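Local coordinates for endoribonuclease L-PSP/chorismate mutase-like domain-containing protein (Shewanella oneidensis, PDB 2OTM) that is of unproven function but belongs to the YjgF/chorismate mutase-like family and is a putative endoribonuclease, assembled here as a trimer, at the interface of chains A and B. Residues are numbered along the deposited sequence; one frame, centred on the assembly and turned at random. Chains: chain A/B, Hypothetical protein.

Contact 1: the interface of chains A and B. Residues chain A 32-33, 36, 38; chain B 36, 92, 94, 153.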
loop_
_atom_site.group_PDB
_atom_site.type_symbol
_atom_site.label_atom_id
_atom_site.label_comp_id
_atom_site.label_asym_id
_atom_site.label_seq_id
_atom_site.Cartn_x
_atom_site.Cartn_y
_atom_site.Cartn_z
ATOM N N ILE A 32 -15.301 2.206 4.791
ATOM C CA ILE A 32 -16.085 2.004 3.576
ATOM C C ILE A 32 -16.109 3.325 2.834
ATOM O O ILE A 32 -16.376 4.363 3.430
ATOM C CB ILE A 32 -17.526 1.635 3.919
ATOM C CG1 ILE A 32 -17.562 0.354 4.754
ATOM C CG2 ILE A 32 -18.366 1.450 2.631
ATOM C CD1 ILE A 32 -18.971 -0.131 5.058
ATOM N N VAL A 33 -15.838 3.279 1.533
ATOM C CA VAL A 33 -16.073 4.428 0.666
ATOM C C VAL A 33 -16.805 3.866 -0.552
ATOM O O VAL A 33 -16.338 2.914 -1.186
ATOM C CB VAL A 33 -14.753 5.190 0.335
ATOM C CG1 VAL A 33 -13.704 4.256 -0.364
ATOM C CG2 VAL A 33 -14.995 6.433 -0.501
ATOM N N GLN A 36 -16.829 0.078 -1.540
ATOM C CA GLN A 36 -15.543 -0.507 -1.220
ATOM C C GLN A 36 -15.297 -0.525 0.272
ATOM O O GLN A 36 -15.200 0.532 0.898
ATOM C CB GLN A 36 -14.424 0.299 -1.880
ATOM C CG GLN A 36 -14.382 0.132 -3.376
ATOM C CD GLN A 36 -13.591 1.207 -4.053
ATOM O OE1 GLN A 36 -12.364 1.253 -3.949
ATOM N NE2 GLN A 36 -14.284 2.099 -4.736
HETATM N N MSE A 38 -12.661 -1.815 3.227
HETATM C CA MSE A 38 -11.258 -2.140 3.387
HETATM C C MSE A 38 -10.898 -2.290 4.850
HETATM O O MSE A 38 -11.229 -1.446 5.666
HETATM C CB MSE A 38 -10.397 -1.051 2.717
HETATM C CG MSE A 38 -10.497 0.324 3.355
HETATM SE SE MSE A 38 -9.852 1.738 2.123
HETATM C CE MSE A 38 -10.891 1.505 0.724
ATOM N N GLN B 36 -12.763 10.053 -4.709
ATOM C CA GLN B 36 -11.631 9.670 -3.875
ATOM C C GLN B 36 -10.420 10.517 -4.210
ATOM O O GLN B 36 -9.958 10.518 -5.337
ATOM C CB GLN B 36 -11.310 8.184 -4.090
ATOM C CG GLN B 36 -12.442 7.279 -3.654
ATOM C CD GLN B 36 -12.285 5.851 -4.107
ATOM O OE1 GLN B 36 -13.162 5.324 -4.757
ATOM N NE2 GLN B 36 -11.172 5.222 -3.777
ATOM N N GLN B 92 -15.040 12.411 4.488
ATOM C CA GLN B 92 -14.298 11.583 5.440
ATOM C C GLN B 92 -12.885 11.400 4.980
ATOM O O GLN B 92 -12.633 11.356 3.798
ATOM C CB GLN B 92 -14.923 10.177 5.601
ATOM C CG GLN B 92 -15.204 9.446 4.303
ATOM C CD GLN B 92 -15.507 7.937 4.494
ATOM O OE1 GLN B 92 -15.291 7.362 5.574
ATOM N NE2 GLN B 92 -15.994 7.303 3.435
ATOM N N TYR B 94 -10.971 8.520 5.004
ATOM C CA TYR B 94 -11.326 7.123 5.247
ATOM C C TYR B 94 -10.115 6.205 5.440
ATOM O O TYR B 94 -10.272 5.071 5.911
ATOM C CB TYR B 94 -12.225 6.545 4.143
ATOM C CG TYR B 94 -11.641 6.545 2.764
ATOM C CD1 TYR B 94 -10.886 5.477 2.320
ATOM C CD2 TYR B 94 -11.856 7.605 1.887
ATOM C CE1 TYR B 94 -10.355 5.449 1.052
ATOM C CE2 TYR B 94 -11.287 7.588 0.593
ATOM C CZ TYR B 94 -10.570 6.494 0.197
ATOM O OH TYR B 94 -10.023 6.424 -1.033
ATOM N N GLU B 153 -12.681 11.205 0.996
ATOM C CA GLU B 153 -13.898 11.177 0.192
ATOM C C GLU B 153 -14.462 12.581 0.101
ATOM O O GLU B 153 -14.595 13.261 1.118
ATOM C CB GLU B 153 -14.954 10.258 0.834
ATOM C CG GLU B 153 -16.146 10.036 -0.053
ATOM C CD GLU B 153 -17.272 9.238 0.585
ATOM O OE1 GLU B 153 -17.204 8.890 1.779
ATOM O OE2 GLU B 153 -18.252 9.000 -0.139
HETATM O O HOH W 1 -15.864 4.441 6.769
#
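Residues from strands of two subunits pack against each other in this interface of a homotrimer, where a mostly apolar patch with a straight hydrogen bond at its side joins strands 30-33 and 36-39 of chain A to strands 36-39, 92-100 and 146-153 of chain B; a trimer fits the YjgF family, so the contact is probably biological. A:Val33 is the wedge. Its CG1, in the crowded position between backbone N and carbonyl carbon (chi1 58°), lies over one face of the B:Tyr94 ring, 3.9 Å from the centroid and shifted toward the rim. CG2, anti to the backbone N, turns the other way and packs against CG and CD of B:Glu153, the two side chains running past each other in opposite directions. The selenium of A:Met38, its chain crossing the tyrosine at about a right angle, touches the ring at CD1 and CE1. Beside this packing, B:Gln92 NE2 gives a nearly straight hydrogen bond (172° at H) to the backbone carbonyl A:Ile32 O, 3.0 Å away, on a lone pair and in the plane of both groups. The same amide nitrogen donates to B:Glu153 OE1 at 2.6 Å, from above the carboxylate plane, so the glutamate and the carbonyl together probably restrain the amide's rotation. Within chain B, the tyrosine hydroxyl OH accepts from B:Gln36 NE2. Water 1 joins B:Gln92 OE1, 3.2 Å away, to the backbone A:Ile32 N.

Contact 2: the interface of chains A and B. Residues chain A 137-141; chain B 102-104, 106-107, 109, 134-138.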
loop_
_atom_site.group_PDB
_atom_site.type_symbol
_atom_site.label_atom_id
_atom_site.label_comp_id
_atom_site.label_asym_id
_atom_site.label_seq_id
_atom_site.Cartn_x
_atom_site.Cartn_y
_atom_site.Cartn_z
ATOM N N ASN A 137 8.727 -6.352 5.409
ATOM C CA ASN A 137 9.117 -5.229 6.265
ATOM C C ASN A 137 10.003 -5.815 7.359
ATOM O O ASN A 137 9.765 -6.938 7.785
ATOM C CB ASN A 137 7.924 -4.577 6.969
ATOM C CG ASN A 137 7.017 -3.771 6.049
ATOM O OD1 ASN A 137 6.042 -3.190 6.545
ATOM N ND2 ASN A 137 7.323 -3.694 4.746
ATOM N N PRO A 138 11.034 -5.072 7.782
ATOM C CA PRO A 138 11.973 -5.601 8.785
ATOM C C PRO A 138 11.419 -5.670 10.207
ATOM O O PRO A 138 11.949 -6.442 11.009
ATOM C CB PRO A 138 13.152 -4.643 8.703
ATOM C CG PRO A 138 12.596 -3.382 8.192
ATOM C CD PRO A 138 11.508 -3.787 7.237
ATOM N N VAL A 139 10.417 -4.851 10.531
ATOM C CA VAL A 139 9.872 -4.788 11.897
ATOM C C VAL A 139 8.358 -4.781 11.764
ATOM O O VAL A 139 7.817 -4.071 10.922
ATOM C CB VAL A 139 10.392 -3.491 12.622
ATOM C CG1 VAL A 139 9.837 -3.368 14.029
ATOM C CG2 VAL A 139 11.904 -3.411 12.580
HETATM N N MSE A 140 7.678 -5.591 12.574
HETATM C CA MSE A 140 6.250 -5.728 12.463
HETATM C C MSE A 140 5.575 -5.379 13.779
HETATM O O MSE A 140 6.146 -5.603 14.847
HETATM C CB MSE A 140 5.937 -7.181 12.114
HETATM C CG MSE A 140 6.571 -7.664 10.829
HETATM SE SE MSE A 140 5.698 -6.930 9.289
HETATM C CE MSE A 140 4.148 -8.051 9.192
ATOM N N PRO A 141 4.318 -4.946 13.724
ATOM C CA PRO A 141 3.601 -4.723 14.994
ATOM C C PRO A 141 3.505 -6.056 15.721
ATOM O O PRO A 141 3.296 -7.084 15.057
ATOM C CB PRO A 141 2.202 -4.290 14.532
ATOM C CG PRO A 141 2.375 -3.853 13.188
ATOM C CD PRO A 141 3.427 -4.719 12.577
ATOM N N VAL B 102 12.286 1.941 11.247
ATOM C CA VAL B 102 12.221 1.458 12.633
ATOM C C VAL B 102 13.364 0.463 12.863
ATOM O O VAL B 102 13.606 -0.438 12.065
ATOM C CB VAL B 102 10.823 0.799 12.940
ATOM C CG1 VAL B 102 10.719 0.349 14.398
ATOM C CG2 VAL B 102 9.700 1.780 12.617
ATOM N N HIS B 103 14.077 0.663 13.967
ATOM C CA HIS B 103 15.134 -0.249 14.375
ATOM C C HIS B 103 14.543 -1.564 14.921
ATOM O O HIS B 103 13.485 -1.564 15.506
ATOM C CB HIS B 103 15.933 0.417 15.466
ATOM C CG HIS B 103 17.170 -0.326 15.812
ATOM N ND1 HIS B 103 17.236 -1.187 16.880
ATOM C CD2 HIS B 103 18.374 -0.376 15.200
ATOM C CE1 HIS B 103 18.447 -1.712 16.936
ATOM N NE2 HIS B 103 19.160 -1.237 15.930
ATOM N N GLN B 104 15.250 -2.669 14.744
ATOM C CA GLN B 104 14.770 -3.983 15.193
ATOM C C GLN B 104 14.381 -4.032 16.669
ATOM O O GLN B 104 13.491 -4.773 17.061
ATOM C CB GLN B 104 15.831 -5.057 14.921
ATOM C CG GLN B 104 17.191 -4.762 15.534
ATOM N N CYS B 106 12.709 -2.060 18.367
ATOM C CA CYS B 106 11.504 -1.285 18.636
ATOM C C CYS B 106 10.289 -1.829 17.856
ATOM O O CYS B 106 10.320 -1.868 16.644
ATOM C CB CYS B 106 11.775 0.167 18.272
ATOM S SG CYS B 106 10.367 1.236 18.516
ATOM N N ILE B 107 9.216 -2.243 18.524
ATOM C CA ILE B 107 7.975 -2.595 17.784
ATOM C C ILE B 107 6.820 -1.673 18.189
ATOM O O ILE B 107 5.632 -2.029 18.004
ATOM C CB ILE B 107 7.554 -4.100 17.968
ATOM C CG1 ILE B 107 7.250 -4.389 19.456
ATOM C CG2 ILE B 107 8.632 -5.031 17.421
ATOM C CD1 ILE B 107 6.436 -5.682 19.730
ATOM N N HIS B 109 6.087 1.142 16.891
ATOM C CA HIS B 109 5.752 2.055 15.819
ATOM C C HIS B 109 4.277 2.301 15.661
ATOM O O HIS B 109 3.892 3.356 15.220
ATOM C CB HIS B 109 6.447 1.676 14.478
ATOM C CG HIS B 109 6.211 0.269 14.016
ATOM N ND1 HIS B 109 6.628 -0.831 14.733
ATOM C CD2 HIS B 109 5.615 -0.208 12.902
ATOM C CE1 HIS B 109 6.272 -1.929 14.092
ATOM N NE2 HIS B 109 5.649 -1.571 12.981
ATOM N N ILE B 134 0.121 0.226 8.057
ATOM C CA ILE B 134 1.387 0.657 8.604
ATOM C C ILE B 134 2.475 -0.231 8.008
ATOM O O ILE B 134 2.268 -1.439 7.825
ATOM C CB ILE B 134 1.400 0.552 10.147
ATOM C CG1 ILE B 134 2.645 1.229 10.682
ATOM C CG2 ILE B 134 1.352 -0.954 10.580
ATOM C CD1 ILE B 134 2.597 1.569 12.200
ATOM N N TRP B 135 3.606 0.386 7.653
ATOM C CA TRP B 135 4.771 -0.365 7.159
ATOM C C TRP B 135 6.041 0.177 7.804
ATOM O O TRP B 135 6.080 1.322 8.219
ATOM C CB TRP B 135 4.984 -0.201 5.640
ATOM C CG TRP B 135 3.886 -0.674 4.726
ATOM C CD1 TRP B 135 3.639 -1.938 4.272
ATOM C CD2 TRP B 135 2.899 0.159 4.149
ATOM N NE1 TRP B 135 2.549 -1.941 3.408
ATOM C CE2 TRP B 135 2.073 -0.660 3.329
ATOM C CE3 TRP B 135 2.630 1.520 4.247
ATOM C CZ2 TRP B 135 1.034 -0.145 2.593
ATOM C CZ3 TRP B 135 1.592 2.031 3.520
ATOM C CH2 TRP B 135 0.793 1.197 2.706
ATOM N N THR B 136 7.056 -0.686 7.900
ATOM C CA THR B 136 8.373 -0.232 8.160
ATOM C C THR B 136 9.204 -0.495 6.924
ATOM O O THR B 136 9.115 -1.578 6.310
ATOM C CB THR B 136 9.010 -0.903 9.405
ATOM O OG1 THR B 136 9.057 -2.317 9.211
ATOM C CG2 THR B 136 8.172 -0.585 10.655
ATOM N N ASN B 137 10.056 0.456 6.580
ATOM C CA ASN B 137 10.973 0.277 5.452
ATOM C C ASN B 137 12.375 0.649 5.892
ATOM O O ASN B 137 12.547 1.558 6.724
ATOM C CB ASN B 137 10.629 1.218 4.293
ATOM C CG ASN B 137 9.360 0.857 3.516
ATOM O OD1 ASN B 137 9.013 1.615 2.601
ATOM N ND2 ASN B 137 8.662 -0.256 3.845
ATOM N N PRO B 138 13.393 -0.039 5.356
ATOM C CA PRO B 138 14.764 0.188 5.839
ATOM C C PRO B 138 15.403 1.469 5.342
ATOM O O PRO B 138 16.355 1.985 5.971
ATOM C CB PRO B 138 15.524 -1.008 5.301
ATOM C CG PRO B 138 14.742 -1.482 4.146
ATOM C CD PRO B 138 13.327 -1.100 4.358
HETATM O O HOH W 2 3.846 -3.590 8.289
HETATM O O HOH W 3 5.213 -2.778 10.443
HETATM O O HOH W 4 6.272 -1.767 2.487
#
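A:Val139 and B:Thr136 face each other across a loop-to-strand contact between subunits, the loop of chain A running over the end of strand 131-136 of chain B. B:Thr136 OG1 sits between its backbone N and carbonyl carbon (chi1 60°), which points the hydroxyl at the A:Val139 backbone: it donates to A:Val139 O at 2.7 Å, in the carbonyl plane on a lone pair, and accepts from A:Val139 N at 3.2 Å. The valine's branches spread apart, CG1 toward B:Val102 CG1, whose side chain it crosses at about a right angle, and CG2 toward B:Val102 O and the backbone of B:Gln104. A:Asn137 lays its amide across the threonine backbone, so that B:Thr136 N reaches OD1 at 3.0 Å from well above the carbonyl plane, not along a lone pair; that oxygen also lies at the edge of the B:Trp135 ring. B:His109 presents an edge to chain A, its CE1 3.5 Å from A:Met140 C, while B:Thr136 CG2 sits over the rim of one of its faces. Water 3, hydrogen-bonded to B:His109 NE2 at 2.8 Å, also bonds A:Val139 O and, through water 2, reaches A:Asn137 OD1. Side-chain-to-backbone bonds, run in both directions between the subunits, thus hold the loop against its neighbour, probably shaping the family's intersubunit cleft.

Contact 3: the interface of chains A and B. Residues chain A 24-26; chain B 110, 114, 117-118, 121, 130, 132.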
loop_
_atom_site.group_PDB
_atom_site.type_symbol
_atom_site.label_atom_id
_atom_site.label_comp_id
_atom_site.label_asym_id
_atom_site.label_seq_id
_atom_site.Cartn_x
_atom_site.Cartn_y
_atom_site.Cartn_z
ATOM N N LEU A 24 -4.941 -1.800 17.148
ATOM C CA LEU A 24 -3.709 -1.472 17.912
ATOM C C LEU A 24 -3.480 0.038 18.175
ATOM O O LEU A 24 -2.475 0.430 18.791
ATOM C CB LEU A 24 -2.472 -2.010 17.165
ATOM C CG LEU A 24 -2.344 -3.524 16.979
ATOM C CD1 LEU A 24 -0.887 -3.849 16.621
ATOM C CD2 LEU A 24 -2.782 -4.287 18.238
ATOM N N GLY A 25 -4.381 0.881 17.693
ATOM C CA GLY A 25 -4.200 2.334 17.743
ATOM C C GLY A 25 -5.573 2.966 17.541
ATOM O O GLY A 25 -6.596 2.258 17.582
ATOM N N ASN A 26 -5.590 4.276 17.292
ATOM C CA ASN A 26 -6.842 5.025 17.258
ATOM C C ASN A 26 -7.429 5.055 15.843
ATOM O O ASN A 26 -7.607 6.098 15.228
ATOM C CB ASN A 26 -6.612 6.409 17.874
ATOM C CG ASN A 26 -6.154 6.308 19.327
ATOM O OD1 ASN A 26 -6.662 5.476 20.071
ATOM N ND2 ASN A 26 -5.171 7.124 19.725
ATOM N N PRO B 110 3.408 1.322 15.993
ATOM C CA PRO B 110 2.005 1.737 15.944
ATOM C C PRO B 110 1.687 2.938 16.843
ATOM O O PRO B 110 0.814 3.702 16.544
ATOM C CB PRO B 110 1.257 0.475 16.414
ATOM C CG PRO B 110 2.205 -0.636 16.020
ATOM C CD PRO B 110 3.551 -0.108 16.318
ATOM N N ASP B 114 0.073 6.612 15.706
ATOM C CA ASP B 114 -1.029 7.281 16.395
ATOM C C ASP B 114 -0.877 8.791 16.393
ATOM O O ASP B 114 -1.858 9.477 16.582
ATOM C CB ASP B 114 -1.178 6.795 17.849
ATOM C CG ASP B 114 -1.883 5.453 17.963
ATOM O OD1 ASP B 114 -2.611 5.055 17.019
ATOM O OD2 ASP B 114 -1.685 4.800 19.016
ATOM N N SER B 117 -2.995 9.322 13.407
ATOM C CA SER B 117 -4.399 8.977 13.656
ATOM C C SER B 117 -5.062 9.949 14.614
ATOM O O SER B 117 -6.190 10.387 14.361
ATOM C CB SER B 117 -4.543 7.534 14.146
ATOM O OG SER B 117 -4.147 6.596 13.143
ATOM N N ASP B 118 -4.359 10.320 15.694
ATOM C CA ASP B 118 -4.953 11.216 16.702
ATOM C C ASP B 118 -5.201 12.594 16.100
ATOM O O ASP B 118 -6.181 13.244 16.446
ATOM C CB ASP B 118 -4.030 11.368 17.915
ATOM C CG ASP B 118 -3.927 10.108 18.751
ATOM O OD1 ASP B 118 -4.724 9.165 18.552
ATOM O OD2 ASP B 118 -3.053 10.075 19.628
ATOM N N LEU B 121 -8.416 12.641 13.970
ATOM C CA LEU B 121 -9.602 12.689 14.835
ATOM C C LEU B 121 -9.777 14.070 15.473
ATOM O O LEU B 121 -10.891 14.584 15.533
ATOM C CB LEU B 121 -9.518 11.596 15.892
ATOM C CG LEU B 121 -9.649 10.161 15.355
ATOM C CD1 LEU B 121 -9.263 9.150 16.415
ATOM C CD2 LEU B 121 -11.041 9.910 14.832
ATOM N N HIS B 130 -10.856 6.611 10.489
ATOM C CA HIS B 130 -10.195 6.011 9.350
ATOM C C HIS B 130 -9.708 4.626 9.676
ATOM O O HIS B 130 -9.422 4.356 10.851
ATOM C CB HIS B 130 -8.966 6.825 8.998
ATOM C CG HIS B 130 -8.037 7.038 10.153
ATOM N ND1 HIS B 130 -8.234 8.035 11.085
ATOM C CD2 HIS B 130 -6.907 6.390 10.528
ATOM C CE1 HIS B 130 -7.280 7.972 11.994
ATOM N NE2 HIS B 130 -6.447 6.998 11.667
ATOM N N ARG B 132 -6.449 2.046 8.671
ATOM C CA ARG B 132 -5.067 2.395 8.412
ATOM C C ARG B 132 -4.197 1.202 8.093
ATOM O O ARG B 132 -4.546 0.044 8.442
ATOM C CB ARG B 132 -4.483 3.232 9.569
ATOM C CG ARG B 132 -3.728 2.488 10.629
ATOM C CD ARG B 132 -3.218 3.475 11.686
ATOM N NE ARG B 132 -2.445 2.754 12.671
ATOM C CZ ARG B 132 -2.059 3.217 13.852
ATOM N NH1 ARG B 132 -2.342 4.447 14.241
ATOM N NH2 ARG B 132 -1.356 2.423 14.633
HETATM O O HOH W 5 -9.999 6.571 13.471
HETATM O O HOH W 6 -1.025 2.504 19.518
#
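A loop of one subunit docks on a helix of the next in this interface of the YjgF-family trimer, where residues 24-26 of chain A lie along helix 109-124 of chain B and tie the two subunits together chiefly through B:Asp114. This aspartate, its CG beside the backbone N (chi1 -79°), turns its carboxylate toward the loop. OD1 accepts from the backbone A:Asn26 N at 3.1 Å, met from above the carboxylate plane, and A:Gly25 CA packs against the same group. The same oxygen takes a salt-bridging hydrogen bond from B:Arg132 NH1 at 2.9 Å, again from above the plane; the guanidinium would favour the charged carboxylate. B:Arg132 is itself steadied by B:Ser117 OG, in its plane 3.0 Å from NH1, and by B:Pro110 O, which NH2 meets on a lone pair. An alanine at B:Asp114 would remove the acceptor shared by loop and arginine, and would probably loosen the loop and leave the guanidinium less firmly placed. The side chain of A:Asn26 crosses B:Asp118 obliquely, with amide and carboxylate nearly coplanar (28°), although their modelled separation is too short to interpret. B:Ser117 OG also pairs with B:His130 NE2 at 2.8 Å. Water 5 links the backbone A:Asn26 O, 3.0 Å away, to B:His130 N.

The three contacts are stretches of one chain A-chain B interface. Contact 3 lies about 16 Å from each of contacts 1 and 2, while contacts 1 and 2 are about 26 Å apart, all measured between the centres of their C-alpha atoms. Helix 109-124 of chain B serves contacts 2 and 3, as does strand 131-136, so these two elements carry much of the chain B surface in these patches; contact 1 instead uses chain B strands 36-39, 92-100 and 146-153. Chain A contributes separate segments to each contact. Such spread attachment likely fixes the relative orientation of neighbouring subunits, and repetition around the assembly would close the trimer.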